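Local coordinates for OmpT protein (Vibrio cholerae serotype O1, PDB 6EHD) that probably forms a water-filled beta-barrel channel in the outer membrane, through which ions and small solutes diffuse as in other non-specific porins, at residues Phe58-Lys61 and Asp65-Val68. The protein carries 1 engineered substitution. Residues are numbered along the deposited sequence; the frame is centred on the assembly and turned at random.
Sequences FALK and DMYV
Phe-58 and Val-68 sit opposite each other at the turn end of a beta hairpin in the porin barrel wall, where antiparallel strands 50-59 and 67-77 run up to a turn whose residues 62-64 are not modelled. The tight part is at the strand end. Ala-59 N donates a hydrogen bond to Tyr-67 O over 3.0 Å. A weaker, bent CA-H...O contact from Phe-58 adds to it, its CA lying 3.3 Å from the same Tyr-67 O. The return bond of the Ala-59 and Tyr-67 pair is not made, Ala-59 O and Tyr-67 N being buried without a partner. Phe-58 and Val-68 form a non-hydrogen-bonded pair. On their face of the sheet the phenyl ring, its CG held beside the backbone N (chi1 -59°), meets Val-68 CG2 through CE1 at 4.0 Å and Met-66 CE through CD1 at 4.1 Å, both carbons approaching obliquely. Met-66 thus bridges two residues of the facing segment, for its SD also lies 4.0 Å from Leu-60 CD2, the two chains side by side and pointing the same way. Leu-60 in turn packs on Ser-36 and Ala-38 of strand 30-47, and its side chain comes close to that of Trp-325, a calcium site residue in another structure of this protein. Toward the turn the contact is looser: the model breaks off after exposed Lys-61 and resumes at exposed Asp-65. Their opposite charges do not meet, NZ of Lys-61 remaining 5.5 Å from OD1 of Asp-65. Further back along the lysine chain, CD of Lys-61 lies at the ring edge of Tyr-67, 3.7 Å from CD1.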
# COMPACT_ATOMS: atom_id res chain seq x y z
N PHE A 58 5.77 -15.40 5.99
CA PHE A 58 6.04 -15.04 7.37
C PHE A 58 7.03 -13.80 7.47
O PHE A 58 7.83 -13.56 6.57
CB PHE A 58 6.81 -16.19 8.04
CG PHE A 58 6.06 -17.52 8.04
CD1 PHE A 58 5.18 -17.84 9.08
CD2 PHE A 58 6.28 -18.44 7.03
CE1 PHE A 58 4.51 -19.07 9.10
CE2 PHE A 58 5.59 -19.69 7.04
CZ PHE A 58 4.71 -19.97 8.09
N ALA A 59 6.91 -13.04 8.53
CA ALA A 59 7.81 -11.92 8.79
C ALA A 59 8.96 -12.49 9.50
O ALA A 59 8.83 -13.44 10.30
CB ALA A 59 7.22 -10.91 9.66
N LEU A 60 10.11 -11.85 9.25
CA LEU A 60 11.37 -12.31 9.79
C LEU A 60 11.79 -11.29 10.85
O LEU A 60 12.47 -10.29 10.54
CB LEU A 60 12.41 -12.53 8.68
CG LEU A 60 12.28 -13.77 7.82
CD1 LEU A 60 13.52 -13.92 6.96
CD2 LEU A 60 12.13 -15.02 8.69
N LYS A 61 11.33 -11.56 12.08
CA LYS A 61 11.63 -10.76 13.26
C LYS A 61 12.59 -11.51 14.19
O LYS A 61 13.74 -11.11 14.36
CB LYS A 61 10.35 -10.44 14.01
CG LYS A 61 9.16 -10.01 13.16
CD LYS A 61 8.02 -9.50 14.05
CE LYS A 61 8.25 -8.10 14.63
NZ LYS A 61 8.99 -8.05 15.93
N ASP A 65 8.02 -13.30 18.19
CA ASP A 65 9.02 -13.22 17.14
C ASP A 65 8.35 -13.42 15.74
O ASP A 65 7.80 -12.45 15.20
CB ASP A 65 10.17 -14.20 17.44
CG ASP A 65 11.48 -13.79 16.81
OD1 ASP A 65 11.87 -12.61 16.95
OD2 ASP A 65 12.14 -14.66 16.21
N MET A 66 8.33 -14.65 15.19
CA MET A 66 7.79 -14.89 13.82
C MET A 66 6.24 -14.97 13.78
O MET A 66 5.60 -15.46 14.72
CB MET A 66 8.36 -16.17 13.19
CG MET A 66 9.70 -15.99 12.48
SD MET A 66 10.16 -17.30 11.30
CE MET A 66 8.68 -18.31 11.07
N TYR A 67 5.65 -14.46 12.69
CA TYR A 67 4.21 -14.32 12.61
C TYR A 67 3.81 -14.38 11.11
O TYR A 67 4.63 -14.14 10.23
CB TYR A 67 3.70 -13.03 13.28
CG TYR A 67 3.85 -11.74 12.44
CD1 TYR A 67 5.03 -10.97 12.52
CD2 TYR A 67 2.83 -11.30 11.57
CE1 TYR A 67 5.18 -9.81 11.75
CE2 TYR A 67 2.97 -10.14 10.79
CZ TYR A 67 4.15 -9.39 10.89
OH TYR A 67 4.35 -8.23 10.14
N VAL A 68 2.55 -14.69 10.86
CA VAL A 68 2.02 -14.91 9.49
C VAL A 68 1.63 -13.59 8.84
O VAL A 68 0.81 -12.82 9.41
CB VAL A 68 0.76 -15.81 9.55
CG1 VAL A 68 0.22 -15.99 8.12
CG2 VAL A 68 1.16 -17.16 10.13